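Local coordinates for protein polymeric immunoglobulin receptor (Mus musculus, PDB 4NOF) that probably binds polymeric immunoglobulins and carries them across epithelia, the piece described here being its second V-type immunoglobulin domain, at residues H11-D16 against V21-P26; S37-K40 against S45-L48; A64-K69 against T74-N79. All coordinates share one frame; numbering follows the deposited sequence. Where two conformers were deposited one is given.

Overall arrangement
The three contacts follow one another along a single V-type immunoglobulin domain, each closing before the next begins. Interaction 1 sets strand 11-16, at the border of the five-stranded sheet, against strand 21-26, at the border of the three-stranded sheet. Interaction 2 is the hairpin of strands 36-41 and 46-51 in the larger sheet; interaction 3 is the hairpin of strands 64-67 and 75-80 in the smaller one. Centres lie about 12 Å apart for interactions 1 and 3, whose strands 21-26 and 75-80 are neighbours, and about 15 Å for the other pairings. Ile23, Leu38 and Val78 meet between the sheets, so the contacts share one sandwich core.

Interaction 1: residues H11-D16 against V21-P26; sequences HVYTKD and VTIECP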
loop_
_atom_site.group_PDB
_atom_site.type_symbol
_atom_site.label_atom_id
_atom_site.label_comp_id
_atom_site.label_asym_id
_atom_site.label_seq_id
_atom_site.Cartn_x
_atom_site.Cartn_y
_atom_site.Cartn_z
ATOM N N HIS A 11 4.293 -4.370 -8.613
ATOM C CA HIS A 11 4.879 -5.388 -7.744
ATOM C C HIS A 11 3.761 -6.265 -7.202
ATOM O O HIS A 11 2.877 -5.780 -6.504
ATOM C CB HIS A 11 5.642 -4.754 -6.589
ATOM C CG HIS A 11 6.502 -5.726 -5.821
ATOM N ND1 HIS A 11 7.873 -5.601 -5.740
ATOM C CD2 HIS A 11 6.183 -6.830 -5.102
ATOM C CE1 HIS A 11 8.362 -6.586 -5.001
ATOM N NE2 HIS A 11 7.357 -7.349 -4.607
ATOM N N VAL A 12 3.838 -7.563 -7.479
ATOM C CA VAL A 12 2.845 -8.514 -7.023
ATOM C C VAL A 12 3.319 -9.219 -5.751
ATOM O O VAL A 12 4.448 -9.706 -5.683
ATOM C CB VAL A 12 2.563 -9.591 -8.103
ATOM C CG1 VAL A 12 1.524 -10.574 -7.612
ATOM C CG2 VAL A 12 2.058 -8.928 -9.380
ATOM N N TYR A 13 2.445 -9.252 -4.745
ATOM C CA TYR A 13 2.609 -10.008 -3.517
ATOM C C TYR A 13 1.530 -11.103 -3.459
ATOM O O TYR A 13 0.365 -10.847 -3.710
ATOM C CB TYR A 13 2.413 -9.083 -2.300
ATOM C CG TYR A 13 3.432 -7.977 -2.170
ATOM C CD1 TYR A 13 3.233 -6.751 -2.759
ATOM C CD2 TYR A 13 4.612 -8.166 -1.455
ATOM C CE1 TYR A 13 4.146 -5.733 -2.624
ATOM C CE2 TYR A 13 5.546 -7.146 -1.324
ATOM C CZ TYR A 13 5.302 -5.926 -1.911
ATOM O OH TYR A 13 6.218 -4.899 -1.801
ATOM N N THR A 14 1.921 -12.330 -3.114
ATOM C CA THR A 14 0.997 -13.450 -3.080
ATOM C C THR A 14 1.068 -14.041 -1.668
ATOM O O THR A 14 2.160 -14.411 -1.193
ATOM C CB THR A 14 1.391 -14.521 -4.139
ATOM O OG1 THR A 14 1.364 -13.956 -5.450
ATOM C CG2 THR A 14 0.446 -15.700 -4.123
ATOM N N LYS A 15 -0.058 -14.055 -0.975
ATOM C CA LYS A 15 -0.122 -14.512 0.400
ATOM C C LYS A 15 -1.358 -15.381 0.644
ATOM O O LYS A 15 -2.402 -15.193 0.037
ATOM C CB LYS A 15 -0.173 -13.335 1.352
ATOM C CG LYS A 15 1.074 -12.466 1.385
ATOM C CD LYS A 15 2.289 -13.163 1.990
ATOM C CE LYS A 15 3.543 -12.342 1.754
ATOM N NZ LYS A 15 4.752 -12.976 2.354
ATOM N N ASP A 16 -1.228 -16.332 1.552
ATOM C CA ASP A 16 -2.394 -17.089 2.021
ATOM C C ASP A 16 -3.291 -16.273 2.948
ATOM O O ASP A 16 -2.837 -15.411 3.687
ATOM C CB ASP A 16 -1.915 -18.318 2.799
ATOM C CG ASP A 16 -1.418 -19.424 1.911
ATOM O OD1 ASP A 16 -1.509 -19.325 0.655
ATOM O OD2 ASP A 16 -0.957 -20.433 2.508
ATOM N N VAL A 21 1.371 -9.206 5.094
ATOM C CA VAL A 21 2.213 -8.759 4.011
ATOM C C VAL A 21 2.824 -7.430 4.387
ATOM O O VAL A 21 2.153 -6.588 4.994
ATOM C CB VAL A 21 1.445 -8.639 2.667
ATOM C CG1 VAL A 21 0.300 -7.621 2.720
ATOM C CG2 VAL A 21 2.391 -8.306 1.545
ATOM N N THR A 22 4.084 -7.251 4.024
ATOM C CA THR A 22 4.740 -5.962 4.133
ATOM C C THR A 22 4.937 -5.399 2.744
ATOM O O THR A 22 5.736 -5.901 1.955
ATOM C CB THR A 22 6.096 -6.046 4.859
ATOM O OG1 THR A 22 5.869 -6.537 6.184
ATOM C CG2 THR A 22 6.740 -4.646 4.920
ATOM N N ILE A 23 4.188 -4.341 2.432
ATOM C CA ILE A 23 4.241 -3.660 1.128
ATOM C C ILE A 23 5.333 -2.585 1.171
ATOM O O ILE A 23 5.358 -1.781 2.083
ATOM C CB ILE A 23 2.878 -2.995 0.808
ATOM C CG1 ILE A 23 1.775 -4.047 0.707
ATOM C CG2 ILE A 23 2.958 -2.153 -0.471
ATOM C CD1 ILE A 23 0.377 -3.473 0.653
ATOM N N GLU A 24 6.218 -2.597 0.186
ATOM C CA GLU A 24 7.291 -1.636 0.035
ATOM C C GLU A 24 6.882 -0.502 -0.899
ATOM O O GLU A 24 6.482 -0.737 -2.066
ATOM C CB GLU A 24 8.528 -2.325 -0.535
ATOM C CG GLU A 24 9.746 -1.415 -0.562
ATOM C CD GLU A 24 11.035 -2.173 -0.870
ATOM O OE1 GLU A 24 11.349 -3.130 -0.126
ATOM O OE2 GLU A 24 11.725 -1.796 -1.839
ATOM N N CYS A 25 7.015 0.728 -0.423
ATOM C CA CYS A 25 6.616 1.923 -1.167
ATOM C C CYS A 25 7.831 2.840 -1.350
ATOM O O CYS A 25 8.128 3.664 -0.472
ATOM C CB CYS A 25 5.534 2.676 -0.396
ATOM S SG CYS A 25 3.990 1.727 -0.233
ATOM N N PRO A 26 8.531 2.703 -2.478
ATOM C CA PRO A 26 9.668 3.584 -2.767
ATOM C C PRO A 26 9.270 4.988 -3.164
ATOM O O PRO A 26 8.211 5.201 -3.731
ATOM C CB PRO A 26 10.387 2.904 -3.958
ATOM C CG PRO A 26 9.545 1.754 -4.376
ATOM C CD PRO A 26 8.288 1.715 -3.545
HETATM O O HOH W 1 6.222 -2.830 -3.712
#
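The phenol of Tyr13 reaches across to strand 21-26 and ends at the backbone of Glu24. Glu24 N donates to Tyr13 OH over 3.0 Å in an almost straight bond, with 172° at the hydrogen. A water joins the same spot, lying 2.8 Å from Tyr13 OH and donating to Glu24 O, so hydroxyl and water together occupy the N-H and C=O of one residue. Lower on the ring, Val21 CG2 lies 3.7 Å from Tyr13 CD2, the two side chains crossing at about a right angle, while Tyr13 CE2 comes within 3.5 Å of Thr22 O. Beside this, Lys15 CG rests 4.1 Å from Val21 CB. Tyr13 CG stands anti to its own carbonyl carbon (chi1 -64°), which sends the ring across the space between the strands. From its own strand, His11 CD2 sits over one face of the ring, toward the rim. Further out, backbone hydrogen bonds to Asp107 and Gln109 hold Tyr13 on strand 102-111, and Leu83 touches both Lys15 and Val21; a bound N-acetylglucosamine also touches Lys15. No backbone hydrogen bond joins the two antiparallel strands, whose axes come no closer than 8.7 Å. A phenylalanine in place of Tyr13 lacks the hydroxyl, which would probably leave Glu24 N without this acceptor and the water without its link to strand 11-16. The border between the sheets of the sandwich is thus bridged by a side chain that is apolar along its flank and polar at its end.

Interaction 2: residues S37-K40 against S45-L48; sequences SLCK and SCEL
A disulfide ties Cys39 to Cys46, SG to SG at 2.0 Å, with a chi3 of 90° that leaves the bridge at an ordinary disulfide twist; both cysteines were modelled in two conformers, and these values hold for one of them. Beside the bridge the backbones close tightly: Lys40 N donates to Glu47 O over 2.8 Å, and Glu47 N returns a bond of 2.9 Å to Lys40 O. Cys46 CA adds a CA-H...O contact of 3.3 Å to that same Lys40 O. The solvent side is looser. There a water donates both to Lys40 O and to Glu47 OE1, while the charged ends stay apart, Lys40 NZ being 6.5 Å from Glu47 OE1. Lys40 NZ instead donates to Ala88 O, and Glu47 OE2 has a weak hydrogen bond from Asn57. At the other end Leu48 CD1 approaches Leu38 O to 3.8 Å. The disulfide lies within the C-C' hairpin of the V-type domain and is separate from the Cys25-Cys93 bridge that joins the two sheets. This hairpin forms one border of the five-stranded sheet: strand 46-51 is outermost, and strand 36-41 is paired on its other side with strand 89-95.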
loop_
_atom_site.group_PDB
_atom_site.type_symbol
_atom_site.label_atom_id
_atom_site.label_comp_id
_atom_site.label_asym_id
_atom_site.label_seq_id
_atom_site.Cartn_x
_atom_site.Cartn_y
_atom_site.Cartn_z
ATOM N N SER A 37 1.116 7.551 1.834
ATOM C CA SER A 37 -0.201 6.910 1.899
ATOM C C SER A 37 -0.203 5.621 1.099
ATOM O O SER A 37 0.592 5.437 0.172
ATOM C CB SER A 37 -1.294 7.845 1.363
ATOM O OG SER A 37 -1.186 8.113 -0.022
ATOM N N LEU A 38 -1.129 4.741 1.471
ATOM C CA LEU A 38 -1.505 3.603 0.640
ATOM C C LEU A 38 -2.999 3.679 0.397
ATOM O O LEU A 38 -3.778 3.916 1.338
ATOM C CB LEU A 38 -1.160 2.280 1.336
ATOM C CG LEU A 38 -1.382 0.971 0.557
ATOM C CD1 LEU A 38 -0.391 0.856 -0.588
ATOM C CD2 LEU A 38 -1.307 -0.242 1.478
ATOM N N CYS A 39 -3.401 3.489 -0.859
ATOM C CA CYS A 39 -4.815 3.400 -1.188
ATOM C C CYS A 39 -5.110 2.165 -2.038
ATOM O O CYS A 39 -4.210 1.583 -2.653
ATOM C CB CYS A 39 -5.295 4.660 -1.902
ATOM S SG CYS A 39 -4.570 4.992 -3.514
ATOM N N LYS A 40 -6.380 1.769 -2.035
ATOM C CA LYS A 40 -6.822 0.563 -2.732
ATOM C C LYS A 40 -7.636 0.986 -3.934
ATOM O O LYS A 40 -8.561 1.789 -3.821
ATOM C CB LYS A 40 -7.654 -0.340 -1.819
ATOM C CG LYS A 40 -7.953 -1.707 -2.454
ATOM C CD LYS A 40 -8.586 -2.675 -1.494
ATOM C CE LYS A 40 -8.603 -4.135 -1.973
ATOM N NZ LYS A 40 -9.358 -4.317 -3.200
ATOM N N SER A 45 -11.791 5.018 -8.547
ATOM C CA SER A 45 -11.482 5.588 -7.240
ATOM C C SER A 45 -10.288 4.858 -6.610
ATOM O O SER A 45 -10.058 3.682 -6.886
ATOM C CB SER A 45 -12.688 5.449 -6.300
ATOM O OG SER A 45 -13.814 6.197 -6.739
ATOM N N CYS A 46 -9.522 5.576 -5.798
ATOM C CA CYS A 46 -8.544 4.924 -4.911
ATOM C C CYS A 46 -8.955 5.337 -3.510
ATOM O O CYS A 46 -8.956 6.520 -3.172
ATOM C CB CYS A 46 -7.082 5.294 -5.233
ATOM S SG CYS A 46 -5.820 4.030 -4.812
ATOM N N GLU A 47 -9.338 4.347 -2.723
ATOM C CA GLU A 47 -9.831 4.537 -1.351
ATOM C C GLU A 47 -8.643 4.475 -0.368
ATOM O O GLU A 47 -7.871 3.525 -0.390
ATOM C CB GLU A 47 -10.840 3.404 -1.078
ATOM C CG GLU A 47 -11.298 3.107 0.348
ATOM C CD GLU A 47 -12.161 1.824 0.455
ATOM O OE1 GLU A 47 -12.053 0.923 -0.420
ATOM O OE2 GLU A 47 -12.944 1.692 1.441
ATOM N N LEU A 48 -8.543 5.449 0.533
ATOM C CA LEU A 48 -7.508 5.389 1.580
ATOM C C LEU A 48 -7.510 4.076 2.353
ATOM O O LEU A 48 -8.554 3.574 2.776
ATOM C CB LEU A 48 -7.674 6.577 2.544
ATOM C CG LEU A 48 -6.654 6.754 3.675
ATOM C CD1 LEU A 48 -5.256 6.860 3.141
ATOM C CD2 LEU A 48 -6.963 8.048 4.412
HETATM O O HOH W 2 -11.387 0.681 -3.325
#

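Interaction 3: residues A64-K69 against T74-N79; sequences AKLFMK and TVFYVN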
loop_
_atom_site.group_PDB
_atom_site.type_symbol
_atom_site.label_atom_id
_atom_site.label_comp_id
_atom_site.label_asym_id
_atom_site.label_seq_id
_atom_site.Cartn_x
_atom_site.Cartn_y
_atom_site.Cartn_z
ATOM N N ALA A 64 -3.319 -2.576 9.869
ATOM C CA ALA A 64 -2.420 -1.879 8.987
ATOM C C ALA A 64 -1.512 -0.957 9.796
ATOM O O ALA A 64 -1.955 -0.275 10.712
ATOM C CB ALA A 64 -3.193 -1.069 7.946
ATOM N N LYS A 65 -0.237 -0.948 9.449
ATOM C CA LYS A 65 0.703 -0.051 10.091
ATOM C C LYS A 65 1.657 0.472 9.032
ATOM O O LYS A 65 2.103 -0.278 8.131
ATOM C CB LYS A 65 1.464 -0.775 11.196
ATOM C CG LYS A 65 0.581 -1.265 12.345
ATOM C CD LYS A 65 -0.001 -0.109 13.156
ATOM C CE LYS A 65 -0.872 -0.575 14.324
ATOM N NZ LYS A 65 -1.966 -1.521 13.936
ATOM N N LEU A 66 1.936 1.767 9.123
ATOM C CA LEU A 66 2.797 2.451 8.177
ATOM C C LEU A 66 4.043 2.918 8.919
ATOM O O LEU A 66 3.923 3.570 9.954
ATOM C CB LEU A 66 2.083 3.653 7.579
ATOM C CG LEU A 66 2.703 4.332 6.369
ATOM C CD1 LEU A 66 1.684 5.101 5.517
ATOM C CD2 LEU A 66 3.798 5.317 6.807
ATOM N N PHE A 67 5.208 2.572 8.395
ATOM C CA PHE A 67 6.471 2.909 9.088
ATOM C C PHE A 67 7.617 3.013 8.101
ATOM O O PHE A 67 7.504 2.616 6.933
ATOM C CB PHE A 67 6.772 1.867 10.157
ATOM C CG PHE A 67 6.861 0.457 9.628
ATOM C CD1 PHE A 67 5.724 -0.330 9.514
ATOM C CD2 PHE A 67 8.074 -0.079 9.228
ATOM C CE1 PHE A 67 5.803 -1.626 9.016
ATOM C CE2 PHE A 67 8.159 -1.365 8.762
ATOM C CZ PHE A 67 7.037 -2.144 8.633
ATOM N N MET A 68 8.718 3.542 8.610
ATOM C CA MET A 68 10.002 3.518 7.930
ATOM C C MET A 68 11.023 2.710 8.761
ATOM O O MET A 68 10.704 2.232 9.850
ATOM C CB MET A 68 10.449 4.933 7.608
ATOM C CG MET A 68 9.606 5.586 6.505
ATOM S SD MET A 68 9.988 7.281 6.104
ATOM C CE MET A 68 11.493 7.073 5.137
ATOM N N LYS A 69 12.200 2.464 8.185
ATOM C CA LYS A 69 13.210 1.628 8.838
ATOM C C LYS A 69 14.558 2.309 8.807
ATOM O O LYS A 69 14.953 2.858 7.793
ATOM C CB LYS A 69 13.379 0.308 8.121
ATOM C CG LYS A 69 12.211 -0.648 8.224
ATOM C CD LYS A 69 12.136 -1.356 9.557
ATOM C CE LYS A 69 13.157 -2.483 9.644
ATOM N NZ LYS A 69 12.829 -3.411 10.757
ATOM N N THR A 74 14.308 6.716 1.675
ATOM C CA THR A 74 13.686 6.640 0.344
ATOM C C THR A 74 12.644 5.530 0.178
ATOM O O THR A 74 12.295 5.180 -0.928
ATOM C CB THR A 74 14.737 6.421 -0.770
ATOM O OG1 THR A 74 15.370 5.153 -0.594
ATOM C CG2 THR A 74 15.759 7.522 -0.768
ATOM N N VAL A 75 12.151 4.977 1.285
ATOM C CA VAL A 75 11.158 3.915 1.212
ATOM C C VAL A 75 10.336 3.944 2.486
ATOM O O VAL A 75 10.876 4.170 3.563
ATOM C CB VAL A 75 11.782 2.503 1.014
ATOM C CG1 VAL A 75 12.604 2.098 2.212
ATOM C CG2 VAL A 75 10.706 1.480 0.754
ATOM N N PHE A 76 9.023 3.741 2.353
ATOM C CA PHE A 76 8.185 3.443 3.498
ATOM C C PHE A 76 7.487 2.125 3.298
ATOM O O PHE A 76 7.512 1.530 2.200
ATOM C CB PHE A 76 7.209 4.564 3.879
ATOM C CG PHE A 76 6.080 4.783 2.906
ATOM C CD1 PHE A 76 6.244 5.619 1.806
ATOM C CD2 PHE A 76 4.805 4.210 3.136
ATOM C CE1 PHE A 76 5.178 5.844 0.925
ATOM C CE2 PHE A 76 3.741 4.453 2.254
ATOM C CZ PHE A 76 3.946 5.262 1.144
ATOM N N TYR A 77 6.914 1.633 4.388
ATOM C CA TYR A 77 6.344 0.304 4.419
ATOM C C TYR A 77 4.962 0.356 5.004
ATOM O O TYR A 77 4.684 1.155 5.888
ATOM C CB TYR A 77 7.183 -0.665 5.224
ATOM C CG TYR A 77 8.608 -0.786 4.760
ATOM C CD1 TYR A 77 8.953 -1.673 3.734
ATOM C CD2 TYR A 77 9.593 0.035 5.287
ATOM C CE1 TYR A 77 10.282 -1.780 3.295
ATOM C CE2 TYR A 77 10.926 -0.064 4.838
ATOM C CZ TYR A 77 11.255 -0.968 3.862
ATOM O OH TYR A 77 12.585 -1.054 3.424
ATOM N N VAL A 78 4.087 -0.496 4.473
ATOM C CA VAL A 78 2.800 -0.761 5.106
ATOM C C VAL A 78 2.623 -2.244 5.351
ATOM O O VAL A 78 2.655 -3.042 4.415
ATOM C CB VAL A 78 1.619 -0.234 4.263
ATOM C CG1 VAL A 78 0.311 -0.540 4.960
ATOM C CG2 VAL A 78 1.769 1.268 4.035
ATOM N N ASN A 79 2.504 -2.626 6.619
ATOM C CA ASN A 79 2.222 -4.001 6.939
ATOM C C ASN A 79 0.746 -4.148 7.069
ATOM O O ASN A 79 0.119 -3.368 7.758
ATOM C CB ASN A 79 2.904 -4.471 8.231
ATOM C CG ASN A 79 2.712 -5.972 8.455
ATOM O OD1 ASN A 79 1.830 -6.359 9.188
ATOM N ND2 ASN A 79 3.467 -6.798 7.749
HETATM O O HOH W 3 12.842 3.298 5.471
#
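Phe67 CG is placed between its backbone N and carbonyl carbon (chi1 57°), whereas Tyr77 CG is anti to its carbonyl carbon (chi1 -57°); together these torsions lean the Phe67 ring over the Tyr77 methylene. Tyr77 CB lies 3.9 Å from the centroid of the Phe67 ring, over its face, in a CH-pi contact. The rings are nearly parallel, at 25°, but slid so far that they barely overlap. Asn79 CB comes to the edge of the Phe67 ring, and Lys69 CG packs 3.7 Å from Tyr77 CE2. The side chains of Leu66 and Val78 turn to the opposite face: Leu66 CG meets Val78 CG2 at 4.0 Å and Phe76 CD2 at 3.9 Å. Past them, Met68 CG lies 3.7 Å from Phe76 CB.

Four backbone hydrogen bonds stitch this antiparallel D-E hairpin of the V-type sandwich, two between Lys65 and Asn79 and two between Phe67 and Tyr77. Asn79 ND2, in the side-chain amide, hydrogen-bonds to Thr22 OG1 and Asn20 OD1, and Val78 packs on Leu38 and Ile50 of the other sheet. Apolar Leu66 and Val78 thus face the sandwich interior, with Phe76 against Leu66; Phe67, Tyr77 and Asn79 share the other face, aromatic and amide.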